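Local atomic coordinates of titin heart isoform N2-B (Homo sapiens, PDB entry 2BK8), a protein that probably serves as a structural module of the muscle M-band, an immunoglobulin-like domain of the giant sarcomeric protein titin, also called connectin. Residues A[1-13]-A[77-91]. Residues are numbered along the deposited sequence; the frame is centred on the assembly and turned at random. Where two conformers were deposited one is given.
Sequences GAMVSGQIMHAVG and VVNDYGEDSSYAELF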
ATOM      1  N   GLY A   1       2.043  19.105  -9.528  1.00 38.51           N
ATOM      2  CA  GLY A   1       2.602  19.511  -8.203  1.00 39.30           C
ATOM      3  C   GLY A   1       4.100  19.748  -8.254  1.00 40.09           C
ATOM      4  O   GLY A   1       4.517  20.885  -8.445  1.00 41.54           O
ATOM      5  N   ALA A   2       4.927  18.714  -8.048  1.00 40.08           N
ATOM      6  CA  ALA A   2       4.524  17.385  -7.521  1.00 39.46           C
ATOM      7  C   ALA A   2       3.765  16.470  -8.543  1.00 38.68           C
ATOM      8  O   ALA A   2       3.713  16.824  -9.718  1.00 43.94           O
ATOM      9  CB  ALA A   2       3.834  17.547  -6.183  1.00 38.77           C
ATOM     10  N   MET A   3       3.191  15.312  -8.197  1.00 37.96           N
ATOM     11  CA  MET A   3       2.867  14.834  -6.871  1.00 33.88           C
ATOM     12  C   MET A   3       4.068  14.444  -6.001  1.00 33.27           C
ATOM     13  O   MET A   3       5.204  14.306  -6.477  1.00 34.37           O
ATOM     14  CB  MET A   3       1.851  13.665  -6.954  1.00 33.15           C
ATOM     15  CG  MET A   3       0.955  13.627  -8.204  0.50 24.93           C
ATOM     16  SD  MET A   3      -0.008  12.111  -8.141  0.50 30.31           S
ATOM     17  CE  MET A   3       0.136  11.448  -9.756  0.50 27.23           C
ATOM     18  N   VAL A   4       3.794  14.366  -4.711  1.00 33.89           N
ATOM     19  CA  VAL A   4       4.645  13.666  -3.753  1.00 33.21           C
ATOM     20  C   VAL A   4       3.769  12.666  -3.024  1.00 33.22           C
ATOM     21  O   VAL A   4       2.677  13.006  -2.544  1.00 33.60           O
ATOM     22  CB  VAL A   4       5.255  14.632  -2.732  1.00 31.98           C
ATOM     23  CG1 VAL A   4       6.008  13.916  -1.631  1.00 33.08           C
ATOM     24  CG2 VAL A   4       6.197  15.600  -3.421  1.00 27.05           C
ATOM     25  N   SER A   5       4.223  11.420  -2.959  1.00 33.23           N
ATOM     26  CA  SER A   5       3.559  10.444  -2.125  1.00 33.74           C
ATOM     27  C   SER A   5       4.116  10.470  -0.696  1.00 32.71           C
ATOM     28  O   SER A   5       5.339  10.397  -0.488  1.00 32.12           O
ATOM     29  CB  SER A   5       3.668   9.058  -2.767  1.00 33.00           C
ATOM     30  OG  SER A   5       5.022   8.636  -2.837  1.00 37.18           O
ATOM     31  N   GLY A   6       3.218  10.587   0.296  1.00 32.63           N
ATOM     32  CA  GLY A   6       3.610  10.694   1.727  1.00 32.40           C
ATOM     33  C   GLY A   6       4.172   9.425   2.378  1.00 35.47           C
ATOM     34  O   GLY A   6       4.137   8.346   1.779  1.00 35.95           O
ATOM     35  N   GLN A   7       4.704   9.547   3.602  1.00 34.80           N
ATOM     36  CA  GLN A   7       5.251   8.373   4.310  1.00 36.54           C
ATOM     37  C   GLN A   7       4.125   7.432   4.739  1.00 35.98           C
ATOM     38  O   GLN A   7       3.044   7.874   5.136  1.00 34.73           O
ATOM     39  CB  GLN A   7       6.050   8.771   5.565  1.00 36.02           C
ATOM     40  CG  GLN A   7       7.147   9.796   5.338  1.00 39.87           C
ATOM     41  CD  GLN A   7       7.563  10.466   6.625  1.00 41.76           C
ATOM     42  OE1 GLN A   7       6.782  11.193   7.243  1.00 47.59           O
ATOM     43  NE2 GLN A   7       8.795  10.240   7.033  1.00 43.38           N
ATOM     44  N   ILE A   8       4.420   6.135   4.691  1.00 33.86           N
ATOM     45  CA  ILE A   8       3.531   5.057   5.117  1.00 36.27           C
ATOM     46  C   ILE A   8       4.220   4.356   6.309  1.00 35.20           C
ATOM     47  O   ILE A   8       5.438   4.100   6.272  1.00 35.12           O
ATOM     48  CB  ILE A   8       3.295   4.051   3.981  1.00 34.36           C
ATOM     49  CG1 ILE A   8       2.680   4.704   2.730  1.00 34.75           C
ATOM     50  CG2 ILE A   8       2.406   2.869   4.438  1.00 35.39           C
ATOM     51  CD1 ILE A   8       2.696   3.759   1.487  1.00 35.04           C
ATOM     52  N   MET A   9       3.455   4.079   7.372  1.00 36.21           N
ATOM     53  CA  MET A   9       3.998   3.401   8.573  1.00 33.32           C
ATOM     54  C   MET A   9       4.023   1.858   8.485  1.00 34.52           C
ATOM     55  O   MET A   9       3.160   1.234   7.827  1.00 35.33           O
ATOM     56  CB  MET A   9       3.201   3.797   9.816  1.00 32.58           C
ATOM     57  CG  MET A   9       2.973   5.277  10.012  1.00 33.83           C
ATOM     58  SD  MET A   9       4.508   6.241  10.040  1.00 35.28           S
ATOM     59  CE  MET A   9       5.262   5.795  11.604  1.00 33.82           C
ATOM     60  N   HIS A  10       5.002   1.241   9.153  1.00 32.59           N
ATOM     61  CA  HIS A  10       5.097  -0.232   9.199  1.00 34.38           C
ATOM     62  C   HIS A  10       3.921  -0.757  10.028  1.00 36.61           C
ATOM     63  O   HIS A  10       3.316   0.026  10.787  1.00 36.67           O
ATOM     64  CB  HIS A  10       6.434  -0.699   9.830  1.00 33.65           C
ATOM     65  CG  HIS A  10       7.665  -0.152   9.152  1.00 34.10           C
ATOM     66  ND1 HIS A  10       7.863  -0.232   7.787  1.00 34.81           N
ATOM     67  CD2 HIS A  10       8.770   0.443   9.660  1.00 37.37           C
ATOM     68  CE1 HIS A  10       9.023   0.328   7.483  1.00 36.42           C
ATOM     69  NE2 HIS A  10       9.596   0.743   8.600  1.00 36.38           N
ATOM     70  N   ALA A  11       3.658  -2.070   9.924  1.00 36.26           N
ATOM     71  CA  ALA A  11       2.646  -2.787  10.734  1.00 35.30           C
ATOM     72  C   ALA A  11       3.050  -4.229  11.092  1.00 36.73           C
ATOM     73  O   ALA A  11       3.769  -4.886  10.324  1.00 36.48           O
ATOM     74  CB  ALA A  11       1.306  -2.797   9.977  1.00 37.15           C
ATOM     75  N   VAL A  12       2.583  -4.696  12.250  1.00 33.18           N
ATOM     76  CA  VAL A  12       2.641  -6.126  12.644  1.00 34.43           C
ATOM     77  C   VAL A  12       1.275  -6.755  12.360  1.00 34.36           C
ATOM     78  O   VAL A  12       0.245  -6.245  12.814  1.00 35.71           O
ATOM     79  CB  VAL A  12       2.995  -6.317  14.126  1.00 32.92           C
ATOM     80  CG1 VAL A  12       2.857  -7.814  14.543  1.00 34.57           C
ATOM     81  CG2 VAL A  12       4.410  -5.846  14.427  1.00 35.15           C
ATOM     82  N   GLY A  13       1.277  -7.873  11.644  1.00 37.58           N
ATOM     83  CA  GLY A  13       0.036  -8.593  11.340  1.00 34.66           C
ATOM     84  C   GLY A  13       0.036  -9.874  12.148  1.00 34.22           C
ATOM     85  O   GLY A  13       1.058 -10.558  12.230  1.00 34.31           O
ATOM     86  N   VAL A  77       2.268   5.984  -7.387  1.00 33.77           N
ATOM     87  CA  VAL A  77       1.372   7.058  -7.827  1.00 36.11           C
ATOM     88  C   VAL A  77       1.839   7.660  -9.142  1.00 34.89           C
ATOM     89  O   VAL A  77       3.004   8.005  -9.284  1.00 36.06           O
ATOM     90  CB  VAL A  77       1.192   8.135  -6.726  1.00 31.73           C
ATOM     91  CG1 VAL A  77      -0.056   8.856  -6.970  1.00 32.44           C
ATOM     92  CG2 VAL A  77       1.041   7.430  -5.335  1.00 37.00           C
ATOM     93  N   VAL A  78       0.937   7.726 -10.119  1.00 35.63           N
ATOM     94  CA  VAL A  78       1.278   8.195 -11.472  1.00 35.10           C
ATOM     95  C   VAL A  78       0.241   9.194 -11.948  1.00 36.78           C
ATOM     96  O   VAL A  78      -0.961   8.953 -11.816  1.00 32.35           O
ATOM     97  CB  VAL A  78       1.346   7.016 -12.498  1.00 34.55           C
ATOM     98  CG1 VAL A  78       1.672   7.506 -13.897  1.00 37.54           C
ATOM     99  CG2 VAL A  78       2.363   5.990 -12.067  1.00 35.83           C
ATOM    100  N   ASN A  79       0.719  10.323 -12.474  1.00 36.65           N
ATOM    101  CA  ASN A  79      -0.110  11.233 -13.277  1.00 39.43           C
ATOM    102  C   ASN A  79       0.523  11.690 -14.577  1.00 38.83           C
ATOM    103  O   ASN A  79       1.502  11.102 -15.036  1.00 38.55           O
ATOM    104  CB  ASN A  79      -0.675  12.414 -12.467  1.00 40.15           C
ATOM    105  CG  ASN A  79       0.370  13.425 -12.047  1.00 43.26           C
ATOM    106  OD1 ASN A  79       1.577  13.242 -12.234  1.00 46.23           O
ATOM    107  ND2 ASN A  79      -0.103  14.516 -11.453  1.00 42.72           N
ATOM    108  N   ASP A  80      -0.056  12.747 -15.150  1.00 38.62           N
ATOM    109  CA  ASP A  80       0.331  13.310 -16.450  1.00 39.31           C
ATOM    110  C   ASP A  80       1.670  14.038 -16.426  1.00 39.73           C
ATOM    111  O   ASP A  80       2.160  14.496 -17.477  1.00 40.87           O
ATOM    112  CB  ASP A  80      -0.760  14.276 -16.919  1.00 38.14           C
ATOM    113  CG  ASP A  80      -1.959  13.569 -17.546  1.00 36.71           C
ATOM    114  OD1 ASP A  80      -1.932  12.334 -17.731  1.00 36.94           O
ATOM    115  OD2 ASP A  80      -2.932  14.271 -17.886  1.00 39.79           O
ATOM    116  N   TYR A  81       2.247  14.178 -15.240  1.00 40.94           N
ATOM    117  CA  TYR A  81       3.477  14.952 -15.056  1.00 45.86           C
ATOM    118  C   TYR A  81       4.660  14.105 -14.605  1.00 44.67           C
ATOM    119  O   TYR A  81       5.808  14.429 -14.916  1.00 46.22           O
ATOM    120  CB  TYR A  81       3.241  16.110 -14.083  1.00 48.34           C
ATOM    121  CG  TYR A  81       2.266  17.142 -14.607  1.00 51.30           C
ATOM    122  CD1 TYR A  81       2.579  17.922 -15.721  1.00 51.10           C
ATOM    123  CD2 TYR A  81       1.026  17.333 -13.998  1.00 52.23           C
ATOM    124  CE1 TYR A  81       1.685  18.869 -16.214  1.00 52.67           C
ATOM    125  CE2 TYR A  81       0.124  18.283 -14.482  1.00 51.93           C
ATOM    126  CZ  TYR A  81       0.460  19.042 -15.588  1.00 51.88           C
ATOM    127  OH  TYR A  81      -0.424  19.982 -16.075  1.00 52.71           O
ATOM    128  N   GLY A  82       4.378  13.030 -13.881  1.00 43.55           N
ATOM    129  CA  GLY A  82       5.416  12.106 -13.446  1.00 39.75           C
ATOM    130  C   GLY A  82       4.879  11.043 -12.511  1.00 38.89           C
ATOM    131  O   GLY A  82       3.718  10.648 -12.607  1.00 36.70           O
ATOM    132  N   GLU A  83       5.739  10.574 -11.611  1.00 37.67           N
ATOM    133  CA  GLU A  83       5.372   9.524 -10.660  1.00 37.53           C
ATOM    134  C   GLU A  83       6.186   9.634  -9.366  1.00 35.87           C
ATOM    135  O   GLU A  83       7.185  10.381  -9.324  1.00 36.65           O
ATOM    136  CB  GLU A  83       5.523   8.149 -11.315  1.00 39.77           C
ATOM    137  CG  GLU A  83       6.939   7.615 -11.483  1.00 42.32           C
ATOM    138  CD  GLU A  83       6.945   6.175 -11.995  1.00 43.55           C
ATOM    139  OE1 GLU A  83       6.534   5.946 -13.157  1.00 45.24           O
ATOM    140  OE2 GLU A  83       7.356   5.277 -11.231  1.00 47.29           O
ATOM    141  N   ASP A  84       5.711   8.963  -8.314  1.00 35.12           N
ATOM    142  CA  ASP A  84       6.406   8.802  -7.025  1.00 34.76           C
ATOM    143  C   ASP A  84       5.913   7.501  -6.365  1.00 34.91           C
ATOM    144  O   ASP A  84       4.818   6.999  -6.685  1.00 36.41           O
ATOM    145  CB  ASP A  84       6.112  10.010  -6.110  1.00 35.22           C
ATOM    146  CG  ASP A  84       7.096  10.144  -4.906  1.00 38.67           C
ATOM    147  OD1 ASP A  84       8.125   9.436  -4.809  1.00 36.83           O
ATOM    148  OD2 ASP A  84       6.854  11.032  -4.062  1.00 36.02           O
ATOM    149  N   SER A  85       6.714   6.954  -5.451  1.00 31.57           N
ATOM    150  CA  SER A  85       6.304   5.750  -4.685  1.00 31.50           C
ATOM    151  C   SER A  85       6.730   5.889  -3.219  1.00 30.46           C
ATOM    152  O   SER A  85       7.746   6.565  -2.916  1.00 33.74           O
ATOM    153  CB  SER A  85       6.995   4.500  -5.260  1.00 33.53           C
ATOM    154  OG  SER A  85       6.603   4.206  -6.596  1.00 36.67           O
ATOM    155  N   SER A  86       6.015   5.164  -2.341  1.00 32.72           N
ATOM    156  CA  SER A  86       6.303   5.123  -0.908  1.00 29.20           C
ATOM    157  C   SER A  86       6.211   3.648  -0.486  1.00 32.96           C
ATOM    158  O   SER A  86       5.498   2.893  -1.137  1.00 33.50           O
ATOM    159  CB  SER A  86       5.325   6.052  -0.157  1.00 28.72           C
ATOM    160  OG  SER A  86       5.641   7.432  -0.427  1.00 34.99           O
ATOM    161  N   TYR A  87       6.977   3.264   0.544  1.00 32.26           N
ATOM    162  CA  TYR A  87       7.170   1.845   0.921  1.00 35.76           C
ATOM    163  C   TYR A  87       6.951   1.624   2.426  1.00 35.63           C
ATOM    164  O   TYR A  87       7.189   2.534   3.219  1.00 37.65           O
ATOM    165  CB  TYR A  87       8.598   1.420   0.534  1.00 34.66           C
ATOM    166  CG  TYR A  87       8.904   1.479  -0.951  1.00 35.65           C
ATOM    167  CD1 TYR A  87       8.741   0.369  -1.761  1.00 37.26           C
ATOM    168  CD2 TYR A  87       9.385   2.655  -1.541  1.00 34.51           C
ATOM    169  CE1 TYR A  87       9.029   0.415  -3.131  1.00 36.60           C
ATOM    170  CE2 TYR A  87       9.685   2.711  -2.920  1.00 37.24           C
ATOM    171  CZ  TYR A  87       9.496   1.578  -3.703  1.00 36.32           C
ATOM    172  OH  TYR A  87       9.776   1.569  -5.053  1.00 38.75           O
ATOM    173  N   ALA A  88       6.500   0.418   2.823  1.00 36.89           N
ATOM    174  CA  ALA A  88       6.473   0.042   4.244  1.00 36.44           C
ATOM    175  C   ALA A  88       6.473  -1.484   4.401  1.00 37.32           C
ATOM    176  O   ALA A  88       6.209  -2.194   3.433  1.00 35.95           O
ATOM    177  CB  ALA A  88       5.248   0.672   4.936  1.00 39.81           C
ATOM    178  N   GLU A  89       6.788  -1.967   5.609  1.00 35.76           N
ATOM    179  CA  GLU A  89       6.942  -3.392   5.878  1.00 35.39           C
ATOM    180  C   GLU A  89       5.708  -3.939   6.595  1.00 33.84           C
ATOM    181  O   GLU A  89       5.008  -3.187   7.324  1.00 34.65           O
ATOM    182  CB  GLU A  89       8.166  -3.609   6.769  1.00 35.30           C
ATOM    183  CG  GLU A  89       9.455  -3.060   6.151  1.00 35.74           C
ATOM    184  CD  GLU A  89       9.850  -3.874   4.934  1.00 39.61           C
ATOM    185  OE1 GLU A  89      10.145  -5.074   5.077  1.00 39.23           O
ATOM    186  OE2 GLU A  89       9.834  -3.322   3.819  1.00 40.49           O
ATOM    187  N   LEU A  90       5.480  -5.243   6.438  1.00 34.24           N
ATOM    188  CA  LEU A  90       4.520  -6.006   7.242  1.00 35.34           C
ATOM    189  C   LEU A  90       5.354  -7.101   7.918  1.00 32.52           C
ATOM    190  O   LEU A  90       6.063  -7.857   7.225  1.00 34.95           O
ATOM    191  CB  LEU A  90       3.429  -6.646   6.353  1.00 38.15           C
ATOM    192  CG  LEU A  90       2.172  -7.214   7.024  1.00 37.33           C
ATOM    193  CD1 LEU A  90       1.041  -7.429   5.981  1.00 39.01           C
ATOM    194  CD2 LEU A  90       2.471  -8.494   7.765  1.00 41.94           C
ATOM    195  N   PHE A  91       5.347  -7.126   9.248  1.00 31.94           N
ATOM    196  CA  PHE A  91       6.036  -8.166  10.038  1.00 33.73           C
ATOM    197  C   PHE A  91       5.006  -9.155  10.619  1.00 35.29           C
ATOM    198  O   PHE A  91       4.077  -8.738  11.298  1.00 34.73           O
ATOM    199  CB  PHE A  91       6.857  -7.559  11.194  1.00 34.81           C
ATOM    200  CG  PHE A  91       7.627  -6.300  10.827  1.00 35.66           C
ATOM    201  CD1 PHE A  91       8.795  -6.365  10.056  1.00 34.65           C
ATOM    202  CD2 PHE A  91       7.207  -5.064  11.304  1.00 34.55           C
ATOM    203  CE1 PHE A  91       9.495  -5.193   9.726  1.00 36.51           C
ATOM    204  CE2 PHE A  91       7.904  -3.889  10.983  1.00 36.48           C
ATOM    205  CZ  PHE A  91       9.050  -3.959  10.204  1.00 36.44           C
TER
HETATM  206  O   HOH W   1       5.992  13.275  -8.954  1.00 41.59           O
HETATM  207  O   HOH W   2       7.752   9.225  -1.786  1.00 41.17           O
HETATM  208  O   HOH W   3       7.062   5.512   3.340  1.00 32.44           O
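S5 and S86 meet hydroxyl to hydroxyl where the split A/A' edge of this I-set immunoglobulin β-sandwich runs along strand G. Strand 4-5 pairs with 19-26 in one sheet, whereas 11-13 crosses over to lie parallel to 83-91 in the other. S5 OG donates to S86 OG (2.8 Å), which in turn donates to G6 O from above the carbonyl plane. D84 joins them: with its CG anti to the backbone N (chi1 -164°), the carboxylate is carried across, and OD2 accepts from S5 N at 2.9 Å, the donor standing above the carboxylate plane. On the core side, next to Y21 and C23 of strand 19-26, I8 CG2 packs on A88 CB (3.6 Å) while CD1 rests against S86 CB. M3, modelled in two conformers, makes only a doubtful contact with V77. In the F-G hairpin, Y81 N reaches N79 OD1 from well above the amide plane, closing an Asx turn, and G82 N, tilted 21° from that plane, adds the Asx motif; a leucine here would probably leave both N-H groups without that acceptor and the turn less firmly held. H10 ND1 acts as a surrogate backbone acceptor for E89 N (3.0 Å), the donor tilted slightly from the imidazole plane. F91 turns its edge to the H10 face, planes at 64°. In the parallel pairing A11 N donates to E89 O, A11 O accepts from F91 N, and G13 N donates to F91 O at 3.0 Å.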